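Local coordinates for putative nucleolar GTP-binding protein 1 (Plasmodium falciparum, PDB 2QU8) that binds GDP and, as a putative nucleolar GTP-binding protein of the NOG1 family, probably binds and hydrolyses GTP, at residues S182-L187 / E193-T198; S144-F149 / C200-N205; N47-A52 / Y78-T83. One frame throughout, in Å; residues are numbered along the deposited sequence.

Contact 1 of 3, residues S182-L187 / E193-T198. With GDP (guanosine-5'-diphosphate), chain B.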
loop_
_atom_site.group_PDB
_atom_site.type_symbol
_atom_site.label_atom_id
_atom_site.label_comp_id
_atom_site.label_asym_id
_atom_site.label_seq_id
_atom_site.Cartn_x
_atom_site.Cartn_y
_atom_site.Cartn_z
ATOM N N SER A 182 -7.573 -0.893 7.863
ATOM C CA SER A 182 -8.368 -2.054 7.450
ATOM C C SER A 182 -7.811 -3.307 8.107
ATOM O O SER A 182 -6.612 -3.543 8.056
ATOM C CB SER A 182 -8.331 -2.246 5.931
ATOM O OG SER A 182 -9.204 -1.360 5.252
ATOM N N SER A 183 -8.678 -4.109 8.711
ATOM C CA SER A 183 -8.271 -5.384 9.301
ATOM C C SER A 183 -8.811 -6.549 8.484
ATOM O O SER A 183 -9.950 -6.509 8.014
ATOM C CB SER A 183 -8.748 -5.487 10.752
ATOM O OG SER A 183 -8.242 -4.405 11.516
ATOM N N PHE A 184 -7.993 -7.588 8.319
ATOM C CA PHE A 184 -8.377 -8.737 7.507
ATOM C C PHE A 184 -7.519 -9.969 7.740
ATOM O O PHE A 184 -6.520 -9.938 8.471
ATOM C CB PHE A 184 -8.385 -8.389 6.003
ATOM C CG PHE A 184 -7.124 -7.721 5.513
ATOM C CD1 PHE A 184 -6.032 -8.487 5.081
ATOM C CD2 PHE A 184 -7.031 -6.332 5.468
ATOM C CE1 PHE A 184 -4.863 -7.876 4.628
ATOM C CE2 PHE A 184 -5.864 -5.706 5.012
ATOM C CZ PHE A 184 -4.776 -6.484 4.589
ATOM N N SER A 185 -7.937 -11.060 7.117
ATOM C CA SER A 185 -7.160 -12.274 7.100
ATOM C C SER A 185 -7.082 -12.787 5.676
ATOM O O SER A 185 -8.093 -13.187 5.108
ATOM C CB SER A 185 -7.791 -13.333 8.002
ATOM O OG SER A 185 -7.216 -14.604 7.740
ATOM N N THR A 186 -5.880 -12.781 5.102
ATOM C CA THR A 186 -5.680 -13.370 3.786
ATOM C C THR A 186 -5.657 -14.914 3.837
ATOM O O THR A 186 -5.581 -15.573 2.799
ATOM C CB THR A 186 -4.432 -12.779 3.031
ATOM O OG1 THR A 186 -3.287 -12.758 3.888
ATOM C CG2 THR A 186 -4.705 -11.359 2.556
ATOM N N LEU A 187 -5.732 -15.492 5.036
ATOM C CA LEU A 187 -5.891 -16.944 5.149
ATOM C C LEU A 187 -7.366 -17.359 5.163
ATOM O O LEU A 187 -7.730 -18.362 4.561
ATOM C CB LEU A 187 -5.143 -17.523 6.364
ATOM C CG LEU A 187 -4.953 -19.052 6.427
ATOM C CD1 LEU A 187 -4.144 -19.603 5.236
ATOM C CD2 LEU A 187 -4.290 -19.454 7.737
ATOM N N GLU A 193 -12.007 -8.247 0.908
ATOM C CA GLU A 193 -12.725 -7.445 -0.081
ATOM C C GLU A 193 -13.031 -6.041 0.435
ATOM O O GLU A 193 -12.887 -5.063 -0.299
ATOM C CB GLU A 193 -13.988 -8.171 -0.558
ATOM C CG GLU A 193 -13.686 -9.392 -1.449
ATOM C CD GLU A 193 -13.013 -9.018 -2.774
ATOM O OE1 GLU A 193 -13.370 -7.955 -3.335
ATOM O OE2 GLU A 193 -12.136 -9.786 -3.254
ATOM N N GLN A 194 -13.414 -5.942 1.708
ATOM C CA GLN A 194 -13.592 -4.641 2.363
ATOM C C GLN A 194 -12.335 -3.765 2.311
ATOM O O GLN A 194 -12.421 -2.576 2.014
ATOM C CB GLN A 194 -14.043 -4.817 3.823
ATOM C CG GLN A 194 -15.512 -5.191 3.994
ATOM C CD GLN A 194 -16.476 -4.161 3.385
ATOM O OE1 GLN A 194 -17.498 -4.532 2.801
ATOM N NE2 GLN A 194 -16.142 -2.874 3.503
ATOM N N ALA A 195 -11.178 -4.361 2.608
ATOM C CA ALA A 195 -9.886 -3.672 2.529
ATOM C C ALA A 195 -9.592 -3.154 1.114
ATOM O O ALA A 195 -9.097 -2.036 0.935
ATOM C CB ALA A 195 -8.776 -4.595 2.993
ATOM N N LYS A 196 -9.904 -3.980 0.121
ATOM C CA LYS A 196 -9.748 -3.622 -1.287
ATOM C C LYS A 196 -10.640 -2.431 -1.657
ATOM O O LYS A 196 -10.205 -1.506 -2.340
ATOM C CB LYS A 196 -10.069 -4.830 -2.165
ATOM C CG LYS A 196 -9.797 -4.624 -3.648
ATOM C CD LYS A 196 -10.524 -5.665 -4.487
ATOM C CE LYS A 196 -12.014 -5.370 -4.604
ATOM N NZ LYS A 196 -12.242 -3.964 -5.031
ATOM N N ILE A 197 -11.879 -2.454 -1.175
ATOM C CA ILE A 197 -12.841 -1.362 -1.393
ATOM C C ILE A 197 -12.378 -0.022 -0.797
ATOM O O ILE A 197 -12.418 1.004 -1.473
ATOM C CB ILE A 197 -14.261 -1.762 -0.895
ATOM C CG1 ILE A 197 -14.800 -2.921 -1.752
ATOM C CG2 ILE A 197 -15.213 -0.571 -0.939
ATOM C CD1 ILE A 197 -15.910 -3.738 -1.123
ATOM N N THR A 198 -11.918 -0.023 0.454
ATOM C CA THR A 198 -11.444 1.232 1.064
ATOM C C THR A 198 -10.188 1.818 0.395
ATOM O O THR A 198 -10.055 3.041 0.304
ATOM C CB THR A 198 -11.331 1.184 2.627
ATOM O OG1 THR A 198 -10.073 1.730 3.047
ATOM C CG2 THR A 198 -11.466 -0.211 3.158
HETATM P PB GDP B . 4.388 -11.848 1.536
HETATM O O1B GDP B . 5.817 -12.363 1.582
HETATM O O2B GDP B . 4.359 -10.462 2.117
HETATM O O3B GDP B . 4.001 -11.796 0.091
HETATM O O3A GDP B . 3.425 -12.805 2.388
HETATM P PA GDP B . 2.749 -14.169 1.832
HETATM O O1A GDP B . 3.757 -14.960 1.018
HETATM O O2A GDP B . 1.524 -13.867 1.024
HETATM O "O5'" GDP B . 2.409 -14.897 3.213
HETATM C "C5'" GDP B . 3.472 -15.387 4.045
HETATM C "C4'" GDP B . 2.985 -16.555 4.892
HETATM O "O4'" GDP B . 1.848 -16.138 5.660
HETATM C "C3'" GDP B . 2.504 -17.719 4.037
HETATM O "O3'" GDP B . 2.830 -18.944 4.693
HETATM C "C2'" GDP B . 1.003 -17.532 4.005
HETATM O "O2'" GDP B . 0.313 -18.749 3.723
HETATM C "C1'" GDP B . 0.732 -16.992 5.397
HETATM N N9 GDP B . -0.475 -16.152 5.517
HETATM C C8 GDP B . -0.917 -15.268 4.599
HETATM N N7 GDP B . -2.037 -14.646 5.040
HETATM C C5 GDP B . -2.319 -15.135 6.264
HETATM C C6 GDP B . -3.362 -14.901 7.290
HETATM O O6 GDP B . -4.272 -14.067 7.079
HETATM N N1 GDP B . -3.305 -15.616 8.429
HETATM C C2 GDP B . -2.332 -16.519 8.670
HETATM N N2 GDP B . -2.339 -17.195 9.848
HETATM N N3 GDP B . -1.339 -16.772 7.773
HETATM C C4 GDP B . -1.279 -16.122 6.578
#
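A buried strand-to-helix packing contact sets the edge strand 179-183 and the loop leaving it against the early turns of the long C-terminal helix 192-222, with Ser182 and Phe184 both meeting Ala195. Ala195 is the small residue in the middle: the CB of Ser182 lies 3.8 Å from the CB of Ala195, and the chains come nearest here, CA of Ser182 to CA of Ala195 at 5.4 Å. Two residues on, the Phe184 ring takes the same methyl, its CD2 3.5 Å from CB of Ala195, which approaches the ring obliquely. A chi1 of 51° puts CG of Phe184 between the backbone N and the carbonyl carbon, which brings CD2 and CE2 to that methyl; the ring also meets that of Phe45 of helix 42-49, the planes at about 60°. In the Ras-like P-loop GTPase fold this position corresponds to the G5 loop, which in these GTPases contacts the guanine base. Here Thr186 OG1 bonds GDP N7, though the 2.5 Å modelled between them is doubtfully short, and Asn150 ND2 also bonds that hydroxyl. The amide of Leu187 gives its N-H to GDP O6 at 2.9 Å, bent at 140°, while Leu187 CB lies 3.3 Å from C6 of GDP and CD2 lies near C2. Ser185 OG lies 3.1 Å from O6 of GDP, but its single proton may go instead to Asp153, a weak alternative; the OG accepts from Thr188 N.

Contact 2 of 3, residues S144-F149 / C200-N205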
loop_
_atom_site.group_PDB
_atom_site.type_symbol
_atom_site.label_atom_id
_atom_site.label_comp_id
_atom_site.label_asym_id
_atom_site.label_seq_id
_atom_site.Cartn_x
_atom_site.Cartn_y
_atom_site.Cartn_z
ATOM N N SER A 144 -2.322 8.733 -0.759
ATOM C CA SER A 144 -3.125 8.051 0.240
ATOM C C SER A 144 -2.520 6.704 0.626
ATOM O O SER A 144 -1.828 6.070 -0.171
ATOM C CB SER A 144 -4.544 7.855 -0.270
ATOM O OG SER A 144 -5.342 8.964 0.091
ATOM N N ILE A 145 -2.788 6.288 1.861
ATOM C CA ILE A 145 -2.284 5.028 2.402
ATOM C C ILE A 145 -3.390 4.316 3.157
ATOM O O ILE A 145 -4.113 4.931 3.944
ATOM C CB ILE A 145 -1.071 5.256 3.366
ATOM C CG1 ILE A 145 0.070 5.996 2.653
ATOM C CG2 ILE A 145 -0.583 3.915 3.972
ATOM C CD1 ILE A 145 1.148 6.572 3.571
ATOM N N VAL A 146 -3.539 3.022 2.907
ATOM C CA VAL A 146 -4.321 2.179 3.796
ATOM C C VAL A 146 -3.331 1.345 4.609
ATOM O O VAL A 146 -2.412 0.752 4.047
ATOM C CB VAL A 146 -5.318 1.271 3.030
ATOM C CG1 VAL A 146 -6.087 0.375 3.987
ATOM C CG2 VAL A 146 -6.286 2.113 2.202
ATOM N N ILE A 147 -3.501 1.331 5.931
ATOM C CA ILE A 147 -2.730 0.424 6.776
ATOM C C ILE A 147 -3.568 -0.824 6.954
ATOM O O ILE A 147 -4.669 -0.768 7.512
ATOM C CB ILE A 147 -2.382 1.017 8.179
ATOM C CG1 ILE A 147 -1.661 2.369 8.071
ATOM C CG2 ILE A 147 -1.567 0.014 9.001
ATOM C CD1 ILE A 147 -0.258 2.324 7.511
ATOM N N GLY A 148 -3.060 -1.944 6.449
ATOM C CA GLY A 148 -3.759 -3.208 6.572
ATOM C C GLY A 148 -3.237 -3.996 7.751
ATOM O O GLY A 148 -2.039 -4.272 7.836
ATOM N N PHE A 149 -4.124 -4.339 8.676
ATOM C CA PHE A 149 -3.773 -5.242 9.766
ATOM C C PHE A 149 -4.204 -6.645 9.392
ATOM O O PHE A 149 -5.390 -6.967 9.387
ATOM C CB PHE A 149 -4.377 -4.782 11.092
ATOM C CG PHE A 149 -3.980 -3.395 11.459
ATOM C CD1 PHE A 149 -4.874 -2.345 11.322
ATOM C CD2 PHE A 149 -2.683 -3.122 11.879
ATOM C CE1 PHE A 149 -4.491 -1.041 11.638
ATOM C CE2 PHE A 149 -2.296 -1.828 12.197
ATOM C CZ PHE A 149 -3.202 -0.789 12.073
ATOM N N CYS A 200 -9.469 1.537 -2.922
ATOM C CA CYS A 200 -9.985 2.136 -4.151
ATOM C C CYS A 200 -10.618 3.510 -3.919
ATOM O O CYS A 200 -10.258 4.473 -4.591
ATOM C CB CYS A 200 -10.971 1.188 -4.832
ATOM S SG CYS A 200 -10.190 -0.335 -5.426
ATOM N N GLU A 201 -11.533 3.595 -2.955
ATOM C CA GLU A 201 -12.196 4.859 -2.630
ATOM C C GLU A 201 -11.261 5.937 -2.068
ATOM O O GLU A 201 -11.476 7.121 -2.324
ATOM C CB GLU A 201 -13.414 4.633 -1.723
ATOM C CG GLU A 201 -14.782 4.863 -2.422
ATOM C CD GLU A 201 -15.163 3.774 -3.430
ATOM O OE1 GLU A 201 -15.911 2.843 -3.050
ATOM O OE2 GLU A 201 -14.723 3.847 -4.602
ATOM N N LEU A 202 -10.223 5.536 -1.324
ATOM C CA LEU A 202 -9.186 6.479 -0.894
ATOM C C LEU A 202 -8.468 7.077 -2.099
ATOM O O LEU A 202 -8.110 8.258 -2.094
ATOM C CB LEU A 202 -8.158 5.823 0.035
ATOM C CG LEU A 202 -8.080 6.203 1.519
ATOM C CD1 LEU A 202 -6.702 5.818 2.054
ATOM C CD2 LEU A 202 -8.339 7.690 1.789
ATOM N N LEU A 203 -8.263 6.248 -3.122
ATOM C CA LEU A 203 -7.663 6.685 -4.378
ATOM C C LEU A 203 -8.560 7.711 -5.067
ATOM O O LEU A 203 -8.096 8.784 -5.457
ATOM C CB LEU A 203 -7.435 5.489 -5.315
ATOM C CG LEU A 203 -6.151 5.390 -6.156
ATOM C CD1 LEU A 203 -6.394 4.521 -7.381
ATOM C CD2 LEU A 203 -5.574 6.738 -6.555
ATOM N N LYS A 204 -9.844 7.373 -5.204
ATOM C CA LYS A 204 -10.826 8.274 -5.817
ATOM C C LYS A 204 -10.759 9.644 -5.152
ATOM O O LYS A 204 -10.524 10.651 -5.819
ATOM C CB LYS A 204 -12.248 7.709 -5.709
ATOM C CG LYS A 204 -12.444 6.259 -6.189
ATOM C CD LYS A 204 -12.374 6.097 -7.713
ATOM C CE LYS A 204 -10.946 5.816 -8.195
ATOM N NZ LYS A 204 -10.336 4.620 -7.518
ATOM N N ASN A 205 -10.931 9.664 -3.831
ATOM C CA ASN A 205 -10.911 10.908 -3.060
ATOM C C ASN A 205 -9.647 11.738 -3.261
ATOM O O ASN A 205 -9.714 12.968 -3.324
ATOM C CB ASN A 205 -11.147 10.629 -1.575
ATOM C CG ASN A 205 -12.518 10.025 -1.303
ATOM O OD1 ASN A 205 -12.686 9.249 -0.364
ATOM N ND2 ASN A 205 -13.506 10.377 -2.128
#
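The start of strand 145-150 runs up to one turn of helix 192-222, the backbones coming nearest at Ser144 and Leu202, whose CA atoms are 6.4 Å apart. Farther along the strand the two diverge. Leu202 carries nearly all of the contact from the helix side, through its two methyls. CD1 sits against the strand backbone, 3.3 Å from the carbonyl O of Ile145, and also meets Val146, whose CG2 is 3.7 Å from it, and Ser144, whose CB is 3.8 Å from it; CD2 of Leu202 lies 3.7 Å from OG of Ser144. A chi1 of 178° sets CG1 of Val146 anti to the backbone N and leaves CG2 as the branch facing Leu202, the two side chains crossing obliquely. This is helix-on-sheet packing in the alpha/beta core of a P-loop GTPase: strand 145-150 lies between parallel strands 110-117 and 179-183, and Leu202 also touches Lys180 of the latter. On the helix, Lys204 folds back so that NZ reaches the carbonyl O of Cys200 at 2.9 Å, from above the carbonyl plane. That oxygen also takes the i+4 amide of Lys204, while NZ has a second partner in Tyr78 OH.

Contact 3 of 3, residues N47-A52 / Y78-T83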
loop_
_atom_site.group_PDB
_atom_site.type_symbol
_atom_site.label_atom_id
_atom_site.label_comp_id
_atom_site.label_asym_id
_atom_site.label_seq_id
_atom_site.Cartn_x
_atom_site.Cartn_y
_atom_site.Cartn_z
ATOM N N ASN A 47 -3.027 -12.009 -4.909
ATOM C CA ASN A 47 -3.641 -13.184 -5.555
ATOM C C ASN A 47 -5.142 -13.339 -5.326
ATOM O O ASN A 47 -5.885 -13.663 -6.250
ATOM C CB ASN A 47 -2.918 -14.462 -5.151
ATOM C CG ASN A 47 -1.601 -14.617 -5.865
ATOM O OD1 ASN A 47 -0.571 -14.848 -5.237
ATOM N ND2 ASN A 47 -1.619 -14.472 -7.184
ATOM N N ILE A 48 -5.579 -13.108 -4.096
ATOM C CA ILE A 48 -7.000 -13.175 -3.764
ATOM C C ILE A 48 -7.836 -12.170 -4.569
ATOM O O ILE A 48 -8.783 -12.564 -5.260
ATOM C CB ILE A 48 -7.218 -13.009 -2.248
ATOM C CG1 ILE A 48 -6.695 -14.247 -1.522
ATOM C CG2 ILE A 48 -8.700 -12.802 -1.918
ATOM C CD1 ILE A 48 -6.351 -14.007 -0.084
ATOM N N VAL A 49 -7.472 -10.889 -4.502
ATOM C CA VAL A 49 -8.278 -9.824 -5.109
ATOM C C VAL A 49 -8.214 -9.819 -6.636
ATOM O O VAL A 49 -9.137 -9.358 -7.293
ATOM C CB VAL A 49 -7.947 -8.409 -4.533
ATOM C CG1 VAL A 49 -8.109 -8.401 -3.018
ATOM C CG2 VAL A 49 -6.539 -7.937 -4.944
ATOM N N SER A 50 -7.133 -10.346 -7.203
ATOM C CA SER A 50 -7.006 -10.384 -8.651
ATOM C C SER A 50 -7.427 -11.736 -9.251
ATOM O O SER A 50 -7.338 -11.927 -10.464
ATOM C CB SER A 50 -5.578 -10.042 -9.071
ATOM O OG SER A 50 -4.713 -11.077 -8.678
ATOM N N ARG A 51 -7.898 -12.649 -8.399
ATOM C CA ARG A 51 -8.171 -14.046 -8.777
ATOM C C ARG A 51 -6.987 -14.641 -9.542
ATOM O O ARG A 51 -7.162 -15.324 -10.557
ATOM C CB ARG A 51 -9.469 -14.172 -9.586
ATOM C CG ARG A 51 -10.690 -13.505 -8.959
ATOM C CD ARG A 51 -11.037 -14.135 -7.627
ATOM N NE ARG A 51 -12.368 -13.764 -7.143
ATOM C CZ ARG A 51 -12.609 -13.012 -6.069
ATOM N NH1 ARG A 51 -13.862 -12.750 -5.726
ATOM N NH2 ARG A 51 -11.609 -12.519 -5.339
ATOM N N ALA A 52 -5.786 -14.352 -9.044
ATOM C CA ALA A 52 -4.517 -14.769 -9.658
ATOM C C ALA A 52 -4.287 -14.301 -11.102
ATOM O O ALA A 52 -3.445 -14.866 -11.817
ATOM C CB ALA A 52 -4.309 -16.292 -9.524
ATOM N N TYR A 78 -8.427 -1.969 -12.313
ATOM C CA TYR A 78 -7.350 -1.734 -11.359
ATOM C C TYR A 78 -6.183 -2.685 -11.567
ATOM O O TYR A 78 -6.349 -3.801 -12.057
ATOM C CB TYR A 78 -7.866 -1.892 -9.930
ATOM C CG TYR A 78 -8.821 -0.806 -9.479
ATOM C CD1 TYR A 78 -8.352 0.323 -8.813
ATOM C CD2 TYR A 78 -10.196 -0.915 -9.708
ATOM C CE1 TYR A 78 -9.220 1.328 -8.401
ATOM C CE2 TYR A 78 -11.080 0.086 -9.289
ATOM C CZ TYR A 78 -10.584 1.201 -8.640
ATOM O OH TYR A 78 -11.446 2.198 -8.227
ATOM N N GLN A 79 -4.998 -2.226 -11.188
ATOM C CA GLN A 79 -3.878 -3.131 -10.996
ATOM C C GLN A 79 -3.423 -3.111 -9.539
ATOM O O GLN A 79 -3.658 -2.150 -8.812
ATOM C CB GLN A 79 -2.735 -2.825 -11.959
ATOM C CG GLN A 79 -2.183 -1.413 -11.879
ATOM C CD GLN A 79 -1.348 -1.040 -13.095
ATOM O OE1 GLN A 79 -1.343 -1.751 -14.102
ATOM N NE2 GLN A 79 -0.641 0.083 -13.007
ATOM N N ILE A 80 -2.801 -4.195 -9.106
ATOM C CA ILE A 80 -2.244 -4.253 -7.775
ATOM C C ILE A 80 -0.829 -4.828 -7.878
ATOM O O ILE A 80 -0.627 -5.906 -8.434
ATOM C CB ILE A 80 -3.182 -5.004 -6.774
ATOM C CG1 ILE A 80 -2.551 -5.076 -5.378
ATOM C CG2 ILE A 80 -3.649 -6.387 -7.342
ATOM C CD1 ILE A 80 -3.531 -5.425 -4.262
ATOM N N ILE A 81 0.144 -4.072 -7.380
ATOM C CA ILE A 81 1.555 -4.384 -7.587
ATOM C C ILE A 81 2.244 -4.814 -6.296
ATOM O O ILE A 81 2.076 -4.192 -5.241
ATOM C CB ILE A 81 2.304 -3.197 -8.251
ATOM C CG1 ILE A 81 1.629 -2.833 -9.582
ATOM C CG2 ILE A 81 3.774 -3.543 -8.506
ATOM C CD1 ILE A 81 2.108 -1.537 -10.186
ATOM N N ASP A 82 3.023 -5.886 -6.402
ATOM C CA ASP A 82 3.797 -6.421 -5.296
ATOM C C ASP A 82 5.248 -6.473 -5.778
ATOM O O ASP A 82 5.536 -7.039 -6.833
ATOM C CB ASP A 82 3.275 -7.829 -4.914
ATOM C CG ASP A 82 3.972 -8.419 -3.679
ATOM O OD1 ASP A 82 4.344 -7.660 -2.764
ATOM O OD2 ASP A 82 4.129 -9.659 -3.607
ATOM N N THR A 83 6.147 -5.855 -5.022
ATOM C CA THR A 83 7.567 -5.829 -5.378
ATOM C C THR A 83 8.419 -6.372 -4.243
ATOM O O THR A 83 9.060 -5.601 -3.532
ATOM C CB THR A 83 8.053 -4.401 -5.741
ATOM O OG1 THR A 83 7.685 -3.490 -4.700
ATOM C CG2 THR A 83 7.424 -3.943 -7.019
#
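Ile80 meets the end of helix 42-49 through Val49 and Ser50, the backbones coming nearest between Ser50 and Ile80, with CA atoms 7.8 Å apart. Along strand 76-82, Tyr78 comes first and turns its ring to other partners, Phe71 and Lys30. Gln79 points away from the helix, its NE2 bonded to Thr31 OG1 and Asn26 O. Ile80 then points at the helix: its CD1 lies 4.0 Å from CG2 of Val49, and its CG2 lies 4.1 Å from the same methyl, so one valine branch rests against both arms of the isoleucine. The two side chains cross at about a right angle. With chi1 at -56°, Val49 CG2 falls between its own backbone N and carbonyl carbon, which directs that methyl to Ile80. Ser50 adds a looser touch, CB to CG2 of Ile80 at 4.5 Å, while its OG is bonded back to Met46 O. Asp82, at the strand end, lies against Lys42, Ser43 and Met46 of helix 42-49, whose start overlaps the apparent P-loop (Walker A) sequence. The far end of that helix closes in a Schellman motif, Arg51 taking positive phi and Ala52 N bonding Asn47 O at 2.9 Å. Arg51 NH2 also bonds Ile48 O, 2.8 Å away and in the guanidinium plane. The packing joins this helix to a strand flanked by 66-73 and 30-35, with helix 192-222 alongside, where Val49 also touches Val192 and Lys196.

How the contacts relate
From the N terminus, contact 3 closes first, joining helix 42-49 to strand 76-82 across a 25-residue loop that carries two further strands. Contact 2 opens later, at strand 145-150, and closes over 50 residues on helix 192-222; the short turn of contact 1 falls wholly within that span. Contacts 1 and 2 thus share the C-terminal helix and sit on neighbouring strands, joined where Ser182 O and Phe184 N probably bond the backbone of Phe149. Contact 3 has closed before either begins, yet meets both through space: Thr186 O packs on Ile48 CD1, and Cys200 SG on the Tyr78 ring. The three contacts lie on different strands of a single sheet.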